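Local coordinates for basic membrane lipoprotein (Brucella melitensis biovar Abortus, PDB 3S99) that probably binds adenine and other purines such as guanine, and may take part in their uptake as part of an ABC-type system, at residues A73-S78 against M98-K103; T92-Y97 against N189-P194; V29-I34 against K51-A56. All coordinates share one frame; numbering follows the deposited sequence.

Contact 1: residues A73-S78 against M98-K103; sequences ADAERS and MDPTVK
Helix 73-78 and helix 98-103 run side by side in the same general sense, Glu-76 facing Pro-100 with a CA to CA distance of 5.2 Å, their short axes 8.9 Å apart at closest approach and crossing at -35°. They are the first turns of two neighbouring helices, 73-84 and 98-105, in the Rossmann-like lobe of a periplasmic-binding-protein fold; strand 89-92, which lies between them in sequence, belongs to the parallel sheet of that lobe. The inner half of the contact is apolar. Pro-100 turns its ring to helix 73-78, and its CB sits 3.9 Å from CB of Ala-75, with Pro-100 CG almost as near. Both residues are buried; Ala-75 also touches Tyr-97, and Pro-100 reaches Ile-79 one turn further along helix 73-84. The small methyl of Ala-75 and the compact proline ring probably help the two backbones come this close. Glu-76 makes the step from core to surface. With CG placed anti to the carbonyl carbon (chi1 -64°), its chain passes over the proline, Glu-76 CG resting 4.0 Å from Pro-100 CB, and then runs on extended to the more exposed side of the contact. Lys-103, one turn beyond Pro-100, points toward helix 73-78. Its fully extended chain crosses that of Glu-76 at about a right angle, so methylene carbons as well as charge meet the carboxylate: Lys-103 CD is 3.9 Å from Glu-76 CD. The bridge itself is loose, as might be expected where water can compete for both charges, and rests on one carboxylate oxygen: Lys-103 NZ gives a weak hydrogen bond to Glu-76 OE1 at 3.4 Å.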
loop_
_atom_site.group_PDB
_atom_site.type_symbol
_atom_site.label_atom_id
_atom_site.label_comp_id
_atom_site.label_asym_id
_atom_site.label_seq_id
_atom_site.Cartn_x
_atom_site.Cartn_y
_atom_site.Cartn_z
ATOM N N ALA A 73 -9.487 -1.184 -20.881
ATOM C CA ALA A 73 -10.548 -2.012 -21.521
ATOM C C ALA A 73 -10.783 -3.342 -20.794
ATOM O O ALA A 73 -11.920 -3.730 -20.592
ATOM C CB ALA A 73 -10.257 -2.262 -23.014
ATOM N N ASP A 74 -9.703 -4.001 -20.371
ATOM C CA ASP A 74 -9.784 -5.283 -19.631
ATOM C C ASP A 74 -10.566 -5.096 -18.345
ATOM O O ASP A 74 -11.495 -5.860 -18.077
ATOM C CB ASP A 74 -8.369 -5.822 -19.356
ATOM C CG ASP A 74 -8.350 -7.265 -18.792
ATOM O OD1 ASP A 74 -9.409 -7.943 -18.723
ATOM O OD2 ASP A 74 -7.235 -7.700 -18.411
ATOM N N ALA A 75 -10.243 -4.039 -17.582
ATOM C CA ALA A 75 -10.952 -3.748 -16.360
ATOM C C ALA A 75 -12.442 -3.474 -16.606
ATOM O O ALA A 75 -13.300 -4.040 -15.943
ATOM C CB ALA A 75 -10.266 -2.563 -15.539
ATOM N N GLU A 76 -12.759 -2.619 -17.551
ATOM C CA GLU A 76 -14.178 -2.375 -17.904
ATOM C C GLU A 76 -14.941 -3.671 -18.208
ATOM O O GLU A 76 -15.996 -3.921 -17.611
ATOM C CB GLU A 76 -14.290 -1.391 -19.094
ATOM C CG GLU A 76 -13.745 0.024 -18.757
ATOM C CD GLU A 76 -13.618 0.943 -19.975
ATOM O OE1 GLU A 76 -14.273 0.669 -20.985
ATOM O OE2 GLU A 76 -12.889 1.954 -19.913
ATOM N N ARG A 77 -14.380 -4.515 -19.082
ATOM C CA ARG A 77 -15.057 -5.750 -19.506
ATOM C C ARG A 77 -15.146 -6.710 -18.339
ATOM O O ARG A 77 -16.162 -7.338 -18.139
ATOM C CB ARG A 77 -14.314 -6.422 -20.651
ATOM C CG ARG A 77 -15.013 -7.668 -21.281
ATOM C CD ARG A 77 -14.145 -8.386 -22.319
ATOM N NE ARG A 77 -12.811 -8.626 -21.794
ATOM C CZ ARG A 77 -11.675 -8.076 -22.232
ATOM N NH1 ARG A 77 -11.640 -7.262 -23.294
ATOM N NH2 ARG A 77 -10.539 -8.383 -21.607
ATOM N N SER A 78 -14.080 -6.791 -17.534
ATOM C CA SER A 78 -14.042 -7.757 -16.442
ATOM C C SER A 78 -15.009 -7.378 -15.295
ATOM O O SER A 78 -15.683 -8.249 -14.732
ATOM C CB SER A 78 -12.614 -7.939 -15.934
ATOM O OG SER A 78 -11.755 -8.454 -16.938
ATOM N N MET A 98 -9.977 2.891 -10.985
ATOM C CA MET A 98 -10.855 3.993 -10.560
ATOM C C MET A 98 -11.896 4.362 -11.632
ATOM O O MET A 98 -13.091 4.235 -11.427
ATOM C CB MET A 98 -10.043 5.234 -10.181
ATOM C CG MET A 98 -10.897 6.392 -9.742
ATOM S SD MET A 98 -9.950 7.652 -8.840
ATOM C CE MET A 98 -8.989 8.360 -10.189
ATOM N N ASP A 99 -11.421 4.842 -12.760
ATOM C CA ASP A 99 -12.300 5.291 -13.835
ATOM C C ASP A 99 -13.153 4.174 -14.436
ATOM O O ASP A 99 -14.338 4.373 -14.685
ATOM C CB ASP A 99 -11.471 6.034 -14.913
ATOM C CG ASP A 99 -10.909 7.342 -14.401
ATOM O OD1 ASP A 99 -11.280 7.747 -13.275
ATOM O OD2 ASP A 99 -10.107 7.974 -15.123
ATOM N N PRO A 100 -12.567 2.986 -14.651
ATOM C CA PRO A 100 -13.393 1.852 -15.064
ATOM C C PRO A 100 -14.550 1.556 -14.108
ATOM O O PRO A 100 -15.637 1.249 -14.569
ATOM C CB PRO A 100 -12.402 0.703 -15.059
ATOM C CG PRO A 100 -11.146 1.323 -15.524
ATOM C CD PRO A 100 -11.132 2.688 -14.835
ATOM N N THR A 101 -14.327 1.709 -12.792
ATOM C CA THR A 101 -15.381 1.402 -11.818
ATOM C C THR A 101 -16.471 2.479 -11.854
ATOM O O THR A 101 -17.660 2.170 -11.772
ATOM C CB THR A 101 -14.800 1.288 -10.393
ATOM O OG1 THR A 101 -13.740 0.304 -10.369
ATOM C CG2 THR A 101 -15.897 0.929 -9.386
ATOM N N VAL A 102 -16.064 3.741 -11.974
ATOM C CA VAL A 102 -17.021 4.848 -12.099
ATOM C C VAL A 102 -17.882 4.646 -13.357
ATOM O O VAL A 102 -19.098 4.797 -13.319
ATOM C CB VAL A 102 -16.316 6.226 -12.139
ATOM C CG1 VAL A 102 -17.299 7.340 -12.514
ATOM C CG2 VAL A 102 -15.613 6.539 -10.798
ATOM N N LYS A 103 -17.251 4.275 -14.453
ATOM C CA LYS A 103 -17.971 4.063 -15.692
ATOM C C LYS A 103 -18.947 2.913 -15.591
ATOM O O LYS A 103 -20.125 3.070 -15.974
ATOM C CB LYS A 103 -17.035 3.811 -16.862
ATOM C CG LYS A 103 -17.774 3.638 -18.216
ATOM C CD LYS A 103 -16.834 3.131 -19.306
ATOM C CE LYS A 103 -17.583 2.724 -20.599
ATOM N NZ LYS A 103 -16.699 2.938 -21.797
#

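Contact 2: residues T92-Y97 against N189-P194; sequences TTSFGY and NSWFDP. With ADE (adenine), chain T.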
loop_
_atom_site.group_PDB
_atom_site.type_symbol
_atom_site.label_atom_id
_atom_site.label_comp_id
_atom_site.label_asym_id
_atom_site.label_seq_id
_atom_site.Cartn_x
_atom_site.Cartn_y
_atom_site.Cartn_z
ATOM N N THR A 92 -12.999 -3.561 -6.458
ATOM C CA THR A 92 -11.999 -3.336 -7.499
ATOM C C THR A 92 -10.714 -2.909 -6.801
ATOM O O THR A 92 -10.665 -1.868 -6.158
ATOM C CB THR A 92 -12.507 -2.389 -8.601
ATOM O OG1 THR A 92 -12.924 -1.146 -8.050
ATOM C CG2 THR A 92 -13.693 -3.053 -9.352
ATOM N N THR A 93 -9.716 -3.798 -6.813
ATOM C CA THR A 93 -8.642 -3.733 -5.793
ATOM C C THR A 93 -7.330 -3.089 -6.225
ATOM O O THR A 93 -6.266 -3.363 -5.663
ATOM C CB THR A 93 -8.376 -5.125 -5.162
ATOM O OG1 THR A 93 -7.847 -6.017 -6.155
ATOM C CG2 THR A 93 -9.675 -5.740 -4.564
ATOM N N SER A 94 -7.395 -2.158 -7.150
ATOM C CA SER A 94 -6.217 -1.441 -7.604
ATOM C C SER A 94 -6.591 -0.047 -8.062
ATOM O O SER A 94 -7.657 0.161 -8.607
ATOM C CB SER A 94 -5.542 -2.200 -8.752
ATOM O OG SER A 94 -4.345 -1.559 -9.160
ATOM N N PHE A 95 -5.677 0.893 -7.870
ATOM C CA PHE A 95 -5.878 2.292 -8.194
ATOM C C PHE A 95 -6.348 2.546 -9.621
ATOM O O PHE A 95 -7.243 3.343 -9.837
ATOM C CB PHE A 95 -4.587 3.084 -7.952
ATOM C CG PHE A 95 -4.732 4.556 -8.211
ATOM C CD1 PHE A 95 -5.624 5.320 -7.466
ATOM C CD2 PHE A 95 -3.964 5.185 -9.178
ATOM C CE1 PHE A 95 -5.775 6.688 -7.699
ATOM C CE2 PHE A 95 -4.099 6.567 -9.419
ATOM C CZ PHE A 95 -5.001 7.317 -8.650
ATOM N N GLY A 96 -5.755 1.862 -10.586
ATOM C CA GLY A 96 -6.088 2.076 -12.003
ATOM C C GLY A 96 -7.485 1.629 -12.408
ATOM O O GLY A 96 -7.948 1.904 -13.515
ATOM N N TYR A 97 -8.162 0.929 -11.515
ATOM C CA TYR A 97 -9.560 0.591 -11.745
ATOM C C TYR A 97 -10.508 1.736 -11.390
ATOM O O TYR A 97 -11.719 1.568 -11.510
ATOM C CB TYR A 97 -9.979 -0.618 -10.908
ATOM C CG TYR A 97 -9.179 -1.892 -11.169
ATOM C CD1 TYR A 97 -8.612 -2.152 -12.416
ATOM C CD2 TYR A 97 -8.995 -2.830 -10.156
ATOM C CE1 TYR A 97 -7.894 -3.300 -12.641
ATOM C CE2 TYR A 97 -8.297 -4.001 -10.393
ATOM C CZ TYR A 97 -7.747 -4.216 -11.632
ATOM O OH TYR A 97 -7.042 -5.363 -11.879
ATOM N N ASN A 189 7.507 0.520 -13.388
ATOM C CA ASN A 189 6.451 1.013 -14.264
ATOM C C ASN A 189 5.208 0.128 -14.334
ATOM O O ASN A 189 4.403 0.254 -15.261
ATOM C CB ASN A 189 6.993 1.366 -15.656
ATOM C CG ASN A 189 8.059 2.444 -15.597
ATOM O OD1 ASN A 189 7.969 3.382 -14.798
ATOM N ND2 ASN A 189 9.068 2.321 -16.446
ATOM N N SER A 190 5.023 -0.719 -13.318
ATOM C CA SER A 190 3.752 -1.361 -13.090
ATOM C C SER A 190 3.734 -1.853 -11.671
ATOM O O SER A 190 4.750 -1.766 -10.970
ATOM C CB SER A 190 3.448 -2.481 -14.116
ATOM O OG SER A 190 4.371 -3.537 -14.102
ATOM N N TRP A 191 2.562 -2.308 -11.216
ATOM C CA TRP A 191 2.432 -2.729 -9.846
ATOM C C TRP A 191 3.020 -4.108 -9.641
ATOM O O TRP A 191 3.628 -4.370 -8.618
ATOM C CB TRP A 191 0.977 -2.738 -9.396
ATOM C CG TRP A 191 0.300 -1.373 -9.415
ATOM C CD1 TRP A 191 -0.636 -0.939 -10.332
ATOM C CD2 TRP A 191 0.454 -0.304 -8.463
ATOM N NE1 TRP A 191 -1.039 0.332 -10.013
ATOM C CE2 TRP A 191 -0.403 0.747 -8.877
ATOM C CE3 TRP A 191 1.251 -0.118 -7.311
ATOM C CZ2 TRP A 191 -0.492 1.957 -8.185
ATOM C CZ3 TRP A 191 1.145 1.092 -6.608
ATOM C CH2 TRP A 191 0.298 2.109 -7.052
ATOM N N PHE A 192 2.787 -4.996 -10.604
ATOM C CA PHE A 192 3.160 -6.383 -10.486
ATOM C C PHE A 192 3.938 -6.785 -11.723
ATOM O O PHE A 192 3.393 -6.762 -12.813
ATOM C CB PHE A 192 1.913 -7.268 -10.327
ATOM C CG PHE A 192 2.215 -8.725 -10.386
ATOM C CD1 PHE A 192 2.853 -9.344 -9.326
ATOM C CD2 PHE A 192 1.878 -9.483 -11.507
ATOM C CE1 PHE A 192 3.150 -10.703 -9.352
ATOM C CE2 PHE A 192 2.197 -10.832 -11.554
ATOM C CZ PHE A 192 2.824 -11.450 -10.460
ATOM N N ASP A 193 5.216 -7.115 -11.557
ATOM C CA ASP A 193 6.050 -7.564 -12.668
ATOM C C ASP A 193 7.267 -8.220 -12.022
ATOM O O ASP A 193 8.327 -7.592 -11.873
ATOM C CB ASP A 193 6.443 -6.374 -13.542
ATOM C CG ASP A 193 7.260 -6.775 -14.781
ATOM O OD1 ASP A 193 7.775 -7.910 -14.863
ATOM O OD2 ASP A 193 7.394 -5.918 -15.677
ATOM N N PRO A 194 7.090 -9.469 -11.562
ATOM C CA PRO A 194 8.152 -10.080 -10.758
ATOM C C PRO A 194 9.537 -10.066 -11.425
ATOM O O PRO A 194 10.527 -9.935 -10.734
ATOM C CB PRO A 194 7.646 -11.512 -10.526
ATOM C CG PRO A 194 6.146 -11.396 -10.621
ATOM C CD PRO A 194 5.879 -10.309 -11.626
HETATM N N9 ADE T . -3.426 0.324 -6.234
HETATM C C8 ADE T . -3.058 1.173 -5.213
HETATM N N7 ADE T . -1.997 0.799 -4.539
HETATM C C5 ADE T . -1.683 -0.386 -5.214
HETATM C C6 ADE T . -0.655 -1.259 -4.985
HETATM N N6 ADE T . 0.162 -0.976 -3.959
HETATM N N1 ADE T . -0.557 -2.367 -5.790
HETATM C C2 ADE T . -1.455 -2.536 -6.775
HETATM N N3 ADE T . -2.490 -1.758 -7.094
HETATM C C4 ADE T . -2.526 -0.699 -6.253
HETATM O O HOH W 1 -3.868 -0.040 -11.064
#
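The adenine pocket lies in the cleft between the two lobes of this binding protein, and this contact spans it: Ser-94 and Phe-95 come from one wall, Trp-191 from the other. Direct touching is slight. Ser-94 OG comes within 3.9 Å of Trp-191 NE1 and Phe-95 CB stands 4.3 Å from Trp-191 CZ2, both oblique to the indole. No hydrogen bond joins the segments directly; one water bridges them, and adenine lies between them, stacked on the indole. The purine covers one face of that ring, its C4 3.6 Å above the plane and over its centre, while Trp-191 CE3 and adenine C6 approach to 3.2 Å. On the other wall Ser-94, its OG swung anti to the backbone N (chi1 -177°), brings that hydroxyl 2.8 Å from adenine N3 and 2.5 Å from the water. That water also accepts from Gly-96 N at 2.7 Å and, weakly, from Trp-191 NE1, tying the walls together beside the base. Phe-95 adds its backbone N, 2.8 Å from adenine N9. Trp-42 and Asp-217 also bind the base. Segment 92-97 links strand 89-92 to helix 98-105, with His-115 of strand 112-116 bonded to Ser-94 O; segment 189-194 links strand 182-187 to helix 194-206, whose N-cap is Asp-193.

Contact 3: residues V29-I34 against K51-A56; sequences VGFIYI and KELVEA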
loop_
_atom_site.group_PDB
_atom_site.type_symbol
_atom_site.label_atom_id
_atom_site.label_comp_id
_atom_site.label_asym_id
_atom_site.label_seq_id
_atom_site.Cartn_x
_atom_site.Cartn_y
_atom_site.Cartn_z
ATOM N N VAL A 29 -20.593 -11.765 -4.060
ATOM C CA VAL A 29 -19.598 -10.718 -3.905
ATOM C C VAL A 29 -18.446 -10.997 -4.876
ATOM O O VAL A 29 -17.899 -12.082 -4.880
ATOM C CB VAL A 29 -19.076 -10.630 -2.422
ATOM C CG1 VAL A 29 -17.961 -9.601 -2.284
ATOM C CG2 VAL A 29 -20.214 -10.308 -1.410
ATOM N N GLY A 30 -18.069 -10.023 -5.693
ATOM C CA GLY A 30 -16.948 -10.191 -6.632
ATOM C C GLY A 30 -15.739 -9.340 -6.362
ATOM O O GLY A 30 -15.841 -8.263 -5.762
ATOM N N PHE A 31 -14.594 -9.826 -6.852
ATOM C CA PHE A 31 -13.298 -9.192 -6.665
ATOM C C PHE A 31 -12.560 -9.179 -7.998
ATOM O O PHE A 31 -12.561 -10.186 -8.739
ATOM C CB PHE A 31 -12.445 -9.928 -5.629
ATOM C CG PHE A 31 -12.999 -9.903 -4.251
ATOM C CD1 PHE A 31 -12.530 -8.967 -3.312
ATOM C CD2 PHE A 31 -14.027 -10.776 -3.889
ATOM C CE1 PHE A 31 -13.076 -8.920 -2.032
ATOM C CE2 PHE A 31 -14.565 -10.741 -2.608
ATOM C CZ PHE A 31 -14.076 -9.805 -1.677
ATOM N N ILE A 32 -11.948 -8.036 -8.303
ATOM C CA ILE A 32 -11.051 -7.876 -9.441
ATOM C C ILE A 32 -9.635 -7.588 -8.918
ATOM O O ILE A 32 -9.442 -6.600 -8.195
ATOM C CB ILE A 32 -11.500 -6.695 -10.314
ATOM C CG1 ILE A 32 -12.940 -6.906 -10.803
ATOM C CG2 ILE A 32 -10.554 -6.556 -11.509
ATOM C CD1 ILE A 32 -13.107 -8.099 -11.735
ATOM N N TYR A 33 -8.656 -8.432 -9.282
ATOM C CA TYR A 33 -7.284 -8.245 -8.834
ATOM C C TYR A 33 -6.394 -7.851 -10.036
ATOM O O TYR A 33 -6.542 -8.374 -11.109
ATOM C CB TYR A 33 -6.701 -9.517 -8.222
ATOM C CG TYR A 33 -7.469 -10.144 -7.072
ATOM C CD1 TYR A 33 -8.122 -9.363 -6.109
ATOM C CD2 TYR A 33 -7.485 -11.511 -6.914
ATOM C CE1 TYR A 33 -8.813 -9.958 -5.047
ATOM C CE2 TYR A 33 -8.175 -12.115 -5.831
ATOM C CZ TYR A 33 -8.810 -11.319 -4.910
ATOM O OH TYR A 33 -9.476 -11.905 -3.880
ATOM N N ILE A 34 -5.440 -6.962 -9.800
ATOM C CA ILE A 34 -4.484 -6.542 -10.822
ATOM C C ILE A 34 -3.365 -7.606 -10.978
ATOM O O ILE A 34 -2.730 -7.688 -12.018
ATOM C CB ILE A 34 -3.904 -5.149 -10.469
ATOM C CG1 ILE A 34 -3.047 -4.581 -11.617
ATOM C CG2 ILE A 34 -3.062 -5.211 -9.180
ATOM C CD1 ILE A 34 -3.788 -3.757 -12.584
ATOM N N LYS A 51 -10.968 -14.430 1.804
ATOM C CA LYS A 51 -11.115 -15.650 2.606
ATOM C C LYS A 51 -11.629 -15.400 4.023
ATOM O O LYS A 51 -12.407 -16.195 4.538
ATOM C CB LYS A 51 -9.796 -16.408 2.650
ATOM C CG LYS A 51 -9.430 -17.038 1.312
ATOM C CD LYS A 51 -8.032 -17.685 1.403
ATOM C CE LYS A 51 -7.717 -18.555 0.204
ATOM N NZ LYS A 51 -6.297 -18.981 0.301
ATOM N N GLU A 52 -11.206 -14.295 4.632
ATOM C CA GLU A 52 -11.728 -13.868 5.940
ATOM C C GLU A 52 -13.228 -13.586 5.857
ATOM O O GLU A 52 -14.013 -14.017 6.713
ATOM C CB GLU A 52 -10.964 -12.662 6.466
ATOM C CG GLU A 52 -9.566 -13.039 6.898
ATOM C CD GLU A 52 -8.648 -11.868 7.266
ATOM O OE1 GLU A 52 -9.077 -10.715 7.345
ATOM O OE2 GLU A 52 -7.457 -12.128 7.512
ATOM N N LEU A 53 -13.630 -12.913 4.788
ATOM C CA LEU A 53 -15.052 -12.693 4.527
ATOM C C LEU A 53 -15.811 -14.020 4.457
ATOM O O LEU A 53 -16.859 -14.176 5.102
ATOM C CB LEU A 53 -15.227 -11.916 3.219
ATOM C CG LEU A 53 -16.628 -11.749 2.660
ATOM C CD1 LEU A 53 -17.509 -10.992 3.679
ATOM C CD2 LEU A 53 -16.545 -11.031 1.272
ATOM N N VAL A 54 -15.294 -14.982 3.680
ATOM C CA VAL A 54 -16.006 -16.255 3.500
ATOM C C VAL A 54 -16.116 -16.998 4.845
ATOM O O VAL A 54 -17.135 -17.616 5.138
ATOM C CB VAL A 54 -15.330 -17.162 2.411
ATOM C CG1 VAL A 54 -15.881 -18.626 2.433
ATOM C CG2 VAL A 54 -15.479 -16.531 0.992
ATOM N N GLU A 55 -15.064 -16.941 5.647
ATOM C CA GLU A 55 -15.062 -17.577 6.944
ATOM C C GLU A 55 -16.083 -16.931 7.881
ATOM O O GLU A 55 -16.773 -17.643 8.590
ATOM C CB GLU A 55 -13.666 -17.554 7.570
ATOM C CG GLU A 55 -13.570 -18.209 8.955
ATOM C CD GLU A 55 -13.940 -19.675 8.943
ATOM O OE1 GLU A 55 -13.605 -20.365 7.944
ATOM O OE2 GLU A 55 -14.561 -20.143 9.939
ATOM N N ALA A 56 -16.191 -15.605 7.880
ATOM C CA ALA A 56 -17.144 -14.906 8.760
ATOM C C ALA A 56 -18.586 -14.965 8.250
ATOM O O ALA A 56 -19.519 -15.095 9.039
ATOM C CB ALA A 56 -16.710 -13.439 8.958
#
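Val-29 starts the contact from strand 27-32, sending its side chain toward helix 42-57, where Leu-53 waits. The two elements are the first strand and the helix of a beta-alpha-beta crossover that goes on to strand 61-66, so the meeting is that of a sheet with the helix packed on its face. Val-29 CG1, anti to the backbone N (chi1 176°), comes 4.1 Å from Leu-53 CD2, the two side chains lying at a slant to each other. Two residues on, Phe-31 again turns to the helix. Its ring meets Leu-53 by the edge, close to the ring plane: CZ of Phe-31 is 4.0 Å from CD2 of Leu-53. The ring also meets that of Phe-91 in strand 89-92, their planes only about 10° apart. Beyond the strand end, Tyr-33 points to the same helix nearer its start, bonding through OH to Asp-47, and Ile-34 goes on to touch adenine. Within 51-56 only Leu-53 meets the strand, its single methyl CD2 sitting against both Val-29 and Phe-31, while Thr-63 of strand 61-66 and Ile-260 and Ala-263 of helix 256-268 pack around the same side chain. With three buried, purely apolar side chains in touch, cohesion here comes from dispersion and the exclusion of water; between 29-34 and 51-56 no hydrogen bond sets the orientation, and a polar tie to the helix comes instead from Tyr-33.

Contact 3 closes before contact 1 opens along the chain, whereas contacts 1 and 2 interleave, segment 92-97 falling between 73-78 and 98-103. Segments 29-34, 51-56, 73-78, 92-97 and 98-103 all belong to the lobe built on the parallel sheet with strands 27-32 and 89-92; 189-194 alone comes from the lobe of the mixed sheet. The centre of contact 2 is about 13 Å from that of contact 1 and about 18 Å from that of contact 3. Thr-92 OG1 probably hydrogen-bonds Thr-101 OG1, and Thr-93 OG1 probably does so with Ile-32 O. The pocket loop 92-97 is thus joined directly to helix 98-105 and to strand 27-32.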